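Local coordinates for putative uncharacterized protein (Staphylococcus aureus subsp. aureus Mu50, PDB 3FYM) that is of unknown function but, as a putative membrane protein with a soluble N-terminal helix-turn-helix domain, probably binds DNA, at residues A[4-17]-A[54-68]. Residues are numbered along the deposited sequence; the frame is centred on the assembly and turned at random. Where two conformers were deposited one is given.
Sequences VGEALKGRRERLGM and IRKYASVVNIEPNQL
Leu8 lies across the ring of Tyr57: its CB stands 3.8 Å from the ring centroid and 19° off the normal, a CH-pi contact over one face. With CG beside its backbone N (chi1 -69°), Leu8 sends CD2 past the ring to Leu68 CD2, 3.7 Å away. Ile54, Tyr57, Ala58 and Leu68 thus form a hole for Leu8 as the knob. Val4 meets Ile54 tip to tip and crosses Leu68 at about a right angle, its CG2 being 3.9 Å from Leu68 CD2.

One turn further along helix 4-14 a polar contact joins the apolar ones. Arg11 runs past Val61 in the opposite direction, its CG 3.7 Å from Val61 CG2. A bend at chi2 turns NE onto Val61 O, where helix 50-60 has just ended; this 2.8 Å bond between Arg11 NE and Val61 O lies in the carbonyl plane, and NH2 adds a weak second one. Ile63 CD1 packs against the aliphatic start of this arm, 3.7 Å from Arg11 CB. Tyr57 OH approaches the Arg12 guanidinium at its edge, and both groups converge on Glu37, by a hydrogen bond and a salt bridge respectively. Arg12 NH2 also donates to Met17 O at 3.0 Å, tying down the turn after its own helix.

The axes of helical segments 4-14 and 54-60 approach to 10.4 Å, their directions 29° apart. Helix 4-14 thus packs on the C-terminal half of helix 50-60 and on helix 65-71, while Leu8 and Tyr57 also touch Ile36 and Leu33 of helix 30-37, as in the all-helical bundle of a helix-turn-helix domain.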
ATOM      1  N   VAL A   4      -0.838  -6.845  -5.143  1.00  8.96           N
ATOM      2  CA  VAL A   4      -1.481  -5.958  -4.159  1.00  8.64           C
ATOM      3  C   VAL A   4      -1.425  -4.526  -4.645  1.00  8.75           C
ATOM      4  O   VAL A   4      -2.370  -3.784  -4.488  1.00  9.18           O
ATOM      5  CB  VAL A   4      -0.867  -6.145  -2.767  1.00  9.35           C
ATOM      6  CG1 VAL A   4       0.602  -5.652  -2.673  1.00  9.66           C
ATOM      7  CG2 VAL A   4      -1.722  -5.424  -1.750  1.00 10.29           C
ATOM      8  N   GLY A   5      -0.310  -4.116  -5.253  1.00  8.91           N
ATOM      9  CA  GLY A   5      -0.201  -2.728  -5.697  1.00 10.68           C
ATOM     10  C   GLY A   5      -1.170  -2.431  -6.810  1.00  9.73           C
ATOM     11  O   GLY A   5      -1.773  -1.346  -6.899  1.00 10.97           O
ATOM     12  N   GLU A   6      -1.437  -3.327  -7.710  1.00 10.37           N
ATOM     13  CA  GLU A   6      -2.402  -3.214  -8.772  1.00 11.28           C
ATOM     14  C   GLU A   6      -3.798  -3.199  -8.212  1.00 11.13           C
ATOM     15  O   GLU A   6      -4.659  -2.446  -8.711  1.00 11.99           O
ATOM     16  CB  GLU A   6      -2.273  -4.368  -9.779  1.00 13.95           C
ATOM     17  CG  GLU A   6      -1.019  -4.312 -10.611  1.00 16.55           C
ATOM     18  CD  GLU A   6      -0.656  -5.583 -11.350  1.00 20.09           C
ATOM     19  OE1 GLU A   6      -1.204  -6.673 -11.141  1.00 21.46           O
ATOM     20  OE2 GLU A   6       0.250  -5.455 -12.180  1.00 31.70           O
ATOM     21  N   ALA A   7      -4.067  -4.008  -7.187  1.00 10.33           N
ATOM     22  CA  ALA A   7      -5.396  -3.972  -6.554  1.00 11.08           C
ATOM     23  C   ALA A   7      -5.661  -2.592  -5.983  1.00 10.12           C
ATOM     24  O   ALA A   7      -6.740  -2.013  -6.125  1.00 11.44           O
ATOM     25  CB  ALA A   7      -5.523  -5.046  -5.499  1.00 11.70           C
ATOM     26  N   LEU A   8      -4.682  -2.049  -5.240  1.00  9.48           N
ATOM     27  CA  LEU A   8      -4.824  -0.738  -4.625  1.00  9.92           C
ATOM     28  C   LEU A   8      -4.981   0.366  -5.664  1.00 10.25           C
ATOM     29  O   LEU A   8      -5.885   1.188  -5.594  1.00 11.12           O
ATOM     30  CB  LEU A   8      -3.615  -0.452  -3.696  1.00  9.26           C
ATOM     31  CG  LEU A   8      -3.563  -1.312  -2.436  1.00  9.74           C
ATOM     32  CD1 LEU A   8      -2.198  -1.154  -1.804  1.00 11.44           C
ATOM     33  CD2 LEU A   8      -4.677  -0.938  -1.455  1.00 11.40           C
ATOM     34  N   LYS A   9      -4.081   0.370  -6.632  1.00 10.42           N
ATOM     35  CA  LYS A   9      -4.108   1.400  -7.703  1.00 10.83           C
ATOM     36  C   LYS A   9      -5.412   1.338  -8.466  1.00 11.83           C
ATOM     37  O   LYS A   9      -5.976   2.371  -8.813  1.00 12.65           O
ATOM     38  CB  LYS A   9      -2.912   1.238  -8.615  1.00 11.16           C
ATOM     39  CG  LYS A   9      -2.781   2.315  -9.693  1.00 13.02           C
ATOM     40  CD  LYS A   9      -1.557   2.146 -10.543  1.00 13.12           C
ATOM     41  CE  LYS A   9      -1.356   3.273 -11.531  1.00 15.84           C
ATOM     42  NZ  LYS A   9      -0.071   3.092 -12.242  1.00 18.26           N
ATOM     43  N   GLY A  10      -5.874   0.142  -8.802  1.00 11.87           N
ATOM     44  CA  GLY A  10      -7.093  -0.016  -9.528  1.00 13.59           C
ATOM     45  C   GLY A  10      -8.238   0.643  -8.792  1.00 13.27           C
ATOM     46  O   GLY A  10      -9.099   1.350  -9.355  1.00 15.25           O
ATOM     47  N   ARG A  11      -8.352   0.391  -7.481  1.00 12.43           N
ATOM     48  CA  ARG A  11      -9.362   0.990  -6.673  1.00 12.77           C
ATOM     49  C   ARG A  11      -9.241   2.512  -6.625  1.00 12.10           C
ATOM     50  O   ARG A  11     -10.244   3.221  -6.761  1.00 14.20           O
ATOM     51  CB  ARG A  11      -9.329   0.419  -5.263  1.00 12.27           C
ATOM     52  CG  ARG A  11     -10.308   1.043  -4.290  1.00 13.04           C
ATOM     53  CD  ARG A  11     -11.753   0.862  -4.675  1.00 15.23           C
ATOM     54  NE  ARG A  11     -12.588   1.488  -3.617  1.00 16.12           N
ATOM     55  CZ  ARG A  11     -13.913   1.561  -3.603  1.00 17.18           C
ATOM     56  NH1 ARG A  11     -14.585   1.044  -4.633  1.00 21.56           N
ATOM     57  NH2 ARG A  11     -14.538   2.166  -2.603  1.00 18.08           N
ATOM     58  N   ARG A  12      -8.031   3.014  -6.444  1.00 11.95           N
ATOM     59  CA  ARG A  12      -7.797   4.445  -6.457  1.00 12.36           C
ATOM     60  C   ARG A  12      -8.312   5.050  -7.771  1.00 13.11           C
ATOM     61  O   ARG A  12      -8.980   6.082  -7.758  1.00 14.42           O
ATOM     62  CB  ARG A  12      -6.311   4.755  -6.278  1.00 11.56           C
ATOM     63  CG  ARG A  12      -6.035   6.272  -6.299  1.00 12.13           C
ATOM     64  CD  ARG A  12      -4.555   6.558  -6.175  1.00 11.68           C
ATOM     65  NE  ARG A  12      -3.627   6.123  -7.144  1.00 11.47           N
ATOM     66  CZ  ARG A  12      -3.441   6.601  -8.382  1.00 10.70           C
ATOM     67  NH1 ARG A  12      -2.434   6.108  -9.114  1.00 12.31           N
ATOM     68  NH2 ARG A  12      -4.230   7.548  -8.841  1.00 12.09           N
ATOM     69  N   GLU A  13      -8.020   4.377  -8.881  1.00 13.84           N
ATOM     70  CA  GLU A  13      -8.394   4.913 -10.190  1.00 15.65           C
ATOM     71  C   GLU A  13      -9.906   4.835 -10.342  1.00 16.83           C
ATOM     72  O   GLU A  13     -10.477   5.797 -10.871  1.00 19.44           O
ATOM     73  CB  GLU A  13      -7.635   4.211 -11.268  1.00 17.03           C
ATOM     74  CG  GLU A  13      -6.145   4.486 -11.320  1.00 19.89           C
ATOM     75  CD  GLU A  13      -5.467   3.781 -12.467  1.00 23.32           C
ATOM     76  OE1 GLU A  13      -5.362   2.544 -12.399  1.00 31.53           O
ATOM     77  OE2 GLU A  13      -5.026   4.491 -13.377  1.00 31.19           O
ATOM     78  N   ARG A  14     -10.535   3.760  -9.910  1.00 17.01           N
ATOM     79  CA  ARG A  14     -12.024   3.679  -9.962  1.00 20.02           C
ATOM     80  C   ARG A  14     -12.701   4.735  -9.135  1.00 18.13           C
ATOM     81  O   ARG A  14     -13.787   5.190  -9.540  1.00 21.82           O
ATOM     82  CB  ARG A  14     -12.484   2.323  -9.440  1.00 21.10           C
ATOM     83  CG  ARG A  14     -12.110   1.266 -10.472  1.00 24.79           C
ATOM     84  CD  ARG A  14     -12.752  -0.044 -10.090  1.00 24.71           C
ATOM     85  NE  ARG A  14     -12.409  -0.654  -8.818  1.00 23.35           N
ATOM     86  CZ  ARG A  14     -11.330  -1.416  -8.618  1.00 21.18           C
ATOM     87  NH1 ARG A  14     -11.225  -1.875  -7.408  1.00 20.20           N
ATOM     88  NH2 ARG A  14     -10.448  -1.689  -9.566  1.00 25.88           N
ATOM     89  N   LEU A  15     -12.085   5.207  -8.069  1.00 17.38           N
ATOM     90  CA  LEU A  15     -12.604   6.283  -7.242  1.00 17.76           C
ATOM     91  C   LEU A  15     -12.317   7.638  -7.888  1.00 18.34           C
ATOM     92  O   LEU A  15     -12.819   8.649  -7.355  1.00 21.76           O
ATOM     93  CB  LEU A  15     -11.997   6.249  -5.857  1.00 17.14           C
ATOM     94  CG  LEU A  15     -12.467   5.085  -4.959  1.00 17.04           C
ATOM     95  CD1 LEU A  15     -11.556   4.972  -3.737  1.00 18.95           C
ATOM     96  CD2 LEU A  15     -13.907   5.257  -4.589  1.00 20.80           C
ATOM     97  N   GLY A  16     -11.510   7.684  -8.954  1.00 18.32           N
ATOM     98  CA  GLY A  16     -11.109   8.941  -9.542  1.00 20.09           C
ATOM     99  C   GLY A  16     -10.193   9.733  -8.635  1.00 20.02           C
ATOM    100  O   GLY A  16     -10.052  10.925  -8.785  1.00 24.36           O
ATOM    101  N   MET A  17      -9.520   9.081  -7.689  1.00 16.72           N
ATOM    102  CA  MET A  17      -8.662   9.720  -6.724  1.00 15.89           C
ATOM    103  C   MET A  17      -7.236   9.864  -7.255  1.00 14.40           C
ATOM    104  O   MET A  17      -6.631   8.948  -7.734  1.00 16.79           O
ATOM    105  CB  MET A  17      -8.684   8.911  -5.418  1.00 15.34           C
ATOM    106  CG  MET A  17      -7.925   9.558  -4.267  1.00 15.97           C
ATOM    107  SD  MET A  17      -7.833   8.567  -2.772  1.00 18.00           S
ATOM    108  CE  MET A  17      -9.576   8.595  -2.300  1.00 22.50           C
ATOM    109  N   ILE A  54       0.357  -0.285   3.224  1.00  8.24           N
ATOM    110  CA  ILE A  54      -0.765  -0.930   2.519  1.00  8.21           C
ATOM    111  C   ILE A  54      -2.041  -0.771   3.316  1.00  8.30           C
ATOM    112  O   ILE A  54      -3.099  -0.504   2.751  1.00  8.84           O
ATOM    113  CB  ILE A  54      -0.421  -2.405   2.248  1.00  8.12           C
ATOM    114  CG1 ILE A  54       0.642  -2.534   1.147  1.00  8.94           C
ATOM    115  CG2 ILE A  54      -1.661  -3.209   1.865  1.00  9.35           C
ATOM    116  CD1 ILE A  54       1.280  -3.895   1.077  1.00  9.74           C
ATOM    117  N   ARG A  55      -1.972  -0.981   4.615  1.00  8.64           N
ATOM    118  CA  ARG A  55      -3.138  -0.884   5.489  1.00  9.14           C
ATOM    119  C   ARG A  55      -3.761   0.509   5.458  1.00  9.33           C
ATOM    120  O   ARG A  55      -4.988   0.650   5.366  1.00 10.19           O
ATOM    121  CB  ARG A  55      -2.736  -1.267   6.910  1.00 10.01           C
ATOM    122  CG  ARG A  55      -3.789  -1.222   7.939  1.00 10.79           C
ATOM    123  CD  ARG A  55      -3.286  -1.707   9.306  1.00 12.14           C
ATOM    124  NE  ARG A  55      -2.791  -3.105   9.195  1.00 11.35           N
ATOM    125  CZ  ARG A  55      -3.603  -4.161   9.160  1.00 10.12           C
ATOM    126  NH1 ARG A  55      -3.087  -5.338   9.005  1.00 10.41           N
ATOM    127  NH2 ARG A  55      -4.900  -4.019   9.273  1.00 10.55           N
ATOM    128  N   LYS A  56      -2.927   1.539   5.533  1.00  9.31           N
ATOM    129  CA  LYS A  56      -3.468   2.885   5.531  0.50 10.42           C
ATOM    130  C   LYS A  56      -4.082   3.217   4.180  1.00  9.69           C
ATOM    131  O   LYS A  56      -5.150   3.825   4.102  1.00 11.12           O
ATOM    132  CB  LYS A  56      -2.358   3.863   5.916  0.50 11.81           C
ATOM    133  CG  LYS A  56      -2.880   5.276   6.057  0.50 13.24           C
ATOM    134  CD  LYS A  56      -3.968   5.422   7.101  0.50 19.46           C
ATOM    135  CE  LYS A  56      -4.412   6.858   7.294  0.50 24.37           C
ATOM    136  NZ  LYS A  56      -5.282   6.952   8.505  0.50 30.64           N
ATOM    137  N   TYR A  57      -3.395   2.852   3.089  1.00  9.27           N
ATOM    138  CA  TYR A  57      -3.937   3.026   1.744  1.00  8.86           C
ATOM    139  C   TYR A  57      -5.296   2.353   1.655  1.00  9.07           C
ATOM    140  O   TYR A  57      -6.309   2.961   1.268  1.00  9.76           O
ATOM    141  CB  TYR A  57      -2.890   2.558   0.756  1.00  8.50           C
ATOM    142  CG  TYR A  57      -3.085   2.783  -0.704  1.00  8.59           C
ATOM    143  CD1 TYR A  57      -4.320   2.880  -1.347  1.00  9.79           C
ATOM    144  CD2 TYR A  57      -1.973   2.859  -1.532  1.00  8.81           C
ATOM    145  CE1 TYR A  57      -4.461   3.057  -2.668  1.00 10.18           C
ATOM    146  CE2 TYR A  57      -2.084   3.036  -2.909  1.00  9.41           C
ATOM    147  CZ  TYR A  57      -3.318   3.126  -3.487  1.00  9.62           C
ATOM    148  OH  TYR A  57      -3.520   3.315  -4.805  1.00 11.06           O
ATOM    149  N   ALA A  58      -5.318   1.050   1.960  1.00  9.43           N
ATOM    150  CA  ALA A  58      -6.548   0.258   1.863  1.00  9.74           C
ATOM    151  C   ALA A  58      -7.674   0.916   2.624  1.00  9.98           C
ATOM    152  O   ALA A  58      -8.807   1.029   2.164  1.00 10.73           O
ATOM    153  CB  ALA A  58      -6.295  -1.163   2.331  1.00  9.99           C
ATOM    154  N   SER A  59      -7.401   1.337   3.864  1.00 11.17           N
ATOM    155  CA  SER A  59      -8.477   1.905   4.675  0.50 12.85           C
ATOM    156  C   SER A  59      -9.021   3.161   4.044  1.00 12.67           C
ATOM    157  O   SER A  59     -10.247   3.364   4.000  1.00 14.84           O
ATOM    158  CB  SER A  59      -7.963   2.129   6.106  0.50 15.02           C
ATOM    159  OG  SER A  59      -7.120   3.251   6.168  0.50 22.20           O
ATOM    160  N   VAL A  60      -8.181   4.047   3.476  1.00 11.79           N
ATOM    161  CA  VAL A  60      -8.667   5.247   2.833  1.00 12.51           C
ATOM    162  C   VAL A  60      -9.555   4.956   1.633  1.00 11.77           C
ATOM    163  O   VAL A  60     -10.523   5.706   1.375  1.00 14.83           O
ATOM    164  CB  VAL A  60      -7.462   6.155   2.430  1.00 13.90           C
ATOM    165  CG1 VAL A  60      -7.893   7.237   1.457  1.00 15.28           C
ATOM    166  CG2 VAL A  60      -6.877   6.747   3.693  1.00 14.89           C
ATOM    167  N   VAL A  61      -9.274   3.909   0.894  1.00 11.18           N
ATOM    168  CA  VAL A  61     -10.001   3.578  -0.292  1.00 11.28           C
ATOM    169  C   VAL A  61     -11.058   2.474  -0.062  1.00 11.30           C
ATOM    170  O   VAL A  61     -11.601   1.902  -1.002  1.00 12.68           O
ATOM    171  CB  VAL A  61      -9.107   3.241  -1.490  1.00 11.07           C
ATOM    172  CG1 VAL A  61      -8.234   4.445  -1.807  1.00 12.32           C
ATOM    173  CG2 VAL A  61      -8.271   1.991  -1.289  1.00 11.58           C
ATOM    174  N   ASN A  62     -11.372   2.151   1.189  0.50 11.31           N
ATOM    175  CA  ASN A  62     -12.412   1.192   1.600  0.50 12.29           C
ATOM    176  C   ASN A  62     -12.228  -0.173   0.924  0.50 10.71           C
ATOM    177  O   ASN A  62     -13.079  -0.879   0.355  0.50  9.87           O
ATOM    178  CB  ASN A  62     -13.832   1.786   1.465  0.50 14.48           C
ATOM    179  CG  ASN A  62     -14.149   2.878   2.485  0.50 15.89           C
ATOM    180  OD1 ASN A  62     -14.491   2.628   3.691  0.50 16.66           O
ATOM    181  ND2 ASN A  62     -14.099   4.105   1.991  0.50 16.03           N
ATOM    182  N   ILE A  63     -10.974  -0.599   1.142  1.00 10.61           N
ATOM    183  CA  ILE A  63     -10.632  -1.982   1.003  1.00  9.88           C
ATOM    184  C   ILE A  63     -10.307  -2.530   2.390  1.00  9.56           C
ATOM    185  O   ILE A  63      -9.461  -1.969   3.083  1.00 10.46           O
ATOM    186  CB  ILE A  63      -9.450  -2.199   0.034  1.00 10.40           C
ATOM    187  CG1 ILE A  63      -9.826  -1.811  -1.404  1.00 12.25           C
ATOM    188  CG2 ILE A  63      -8.957  -3.639   0.072  1.00 11.36           C
ATOM    189  CD1 ILE A  63      -8.642  -1.819  -2.352  1.00 14.19           C
ATOM    190  N   GLU A  64     -10.960  -3.627   2.799  1.00  8.69           N
ATOM    191  CA  GLU A  64     -10.693  -4.230   4.096  1.00  8.52           C
ATOM    192  C   GLU A  64      -9.217  -4.687   4.115  1.00  7.87           C
ATOM    193  O   GLU A  64      -8.838  -5.539   3.304  1.00  8.15           O
ATOM    194  CB  GLU A  64     -11.662  -5.360   4.378  1.00  9.11           C
ATOM    195  CG  GLU A  64     -11.712  -5.755   5.854  1.00 12.13           C
ATOM    196  CD  GLU A  64     -10.463  -6.514   6.363  1.00 12.41           C
ATOM    197  OE1 GLU A  64      -9.714  -6.058   7.251  1.00 15.08           O
ATOM    198  OE2 GLU A  64     -10.092  -7.486   5.762  1.00 13.99           O
ATOM    199  N   PRO A  65      -8.422  -4.186   5.041  1.00  8.33           N
ATOM    200  CA  PRO A  65      -6.967  -4.438   4.901  1.00  8.32           C
ATOM    201  C   PRO A  65      -6.515  -5.821   5.231  1.00  7.71           C
ATOM    202  O   PRO A  65      -5.631  -6.341   4.547  1.00  8.37           O
ATOM    203  CB  PRO A  65      -6.354  -3.387   5.844  1.00  9.51           C
ATOM    204  CG  PRO A  65      -7.407  -3.142   6.817  1.00 13.24           C
ATOM    205  CD  PRO A  65      -8.688  -3.132   6.026  1.00  9.33           C
ATOM    206  N   ASN A  66      -6.994  -6.437   6.311  1.00  8.43           N
ATOM    207  CA  ASN A  66      -6.448  -7.722   6.697  1.00  8.13           C
ATOM    208  C   ASN A  66      -6.619  -8.778   5.602  1.00  8.50           C
ATOM    209  O   ASN A  66      -5.713  -9.562   5.351  1.00  8.65           O
ATOM    210  CB  ASN A  66      -7.051  -8.239   7.990  1.00  8.39           C
ATOM    211  CG  ASN A  66      -6.615  -7.486   9.213  1.00  7.89           C
ATOM    212  OD1 ASN A  66      -5.637  -6.721   9.213  1.00  9.28           O
ATOM    213  ND2 ASN A  66      -7.330  -7.735  10.291  1.00  9.21           N
ATOM    214  N   GLN A  67      -7.789  -8.797   4.978  1.00  9.95           N
ATOM    215  CA  GLN A  67      -7.984  -9.870   3.994  1.00 12.03           C
ATOM    216  C   GLN A  67      -7.261  -9.531   2.696  1.00 10.67           C
ATOM    217  O   GLN A  67      -6.854 -10.433   2.003  1.00 10.41           O
ATOM    218  CB  GLN A  67      -9.388 -10.351   3.800  1.00 11.02           C
ATOM    219  CG  GLN A  67     -10.142  -9.356   2.999  1.00 14.32           C
ATOM    220  CD  GLN A  67     -11.678  -9.527   2.955  1.00 12.24           C
ATOM    221  OE1 GLN A  67     -12.249 -10.346   3.688  1.00 13.93           O
ATOM    222  NE2 GLN A  67     -12.374  -8.713   2.216  1.00 11.66           N
ATOM    223  N   LEU A  68      -7.039  -8.235   2.350  1.00  9.83           N
ATOM    224  CA  LEU A  68      -6.173  -7.895   1.209  1.00  9.40           C
ATOM    225  C   LEU A  68      -4.768  -8.393   1.466  1.00  8.93           C
ATOM    226  O   LEU A  68      -4.151  -9.021   0.592  1.00  9.64           O
ATOM    227  CB  LEU A  68      -6.184  -6.377   1.021  1.00  9.62           C
ATOM    228  CG  LEU A  68      -5.290  -5.865  -0.125  1.00  9.73           C
ATOM    229  CD1 LEU A  68      -5.906  -6.214  -1.485  1.00 11.22           C
ATOM    230  CD2 LEU A  68      -5.007  -4.361  -0.018  1.00 11.48           C
TER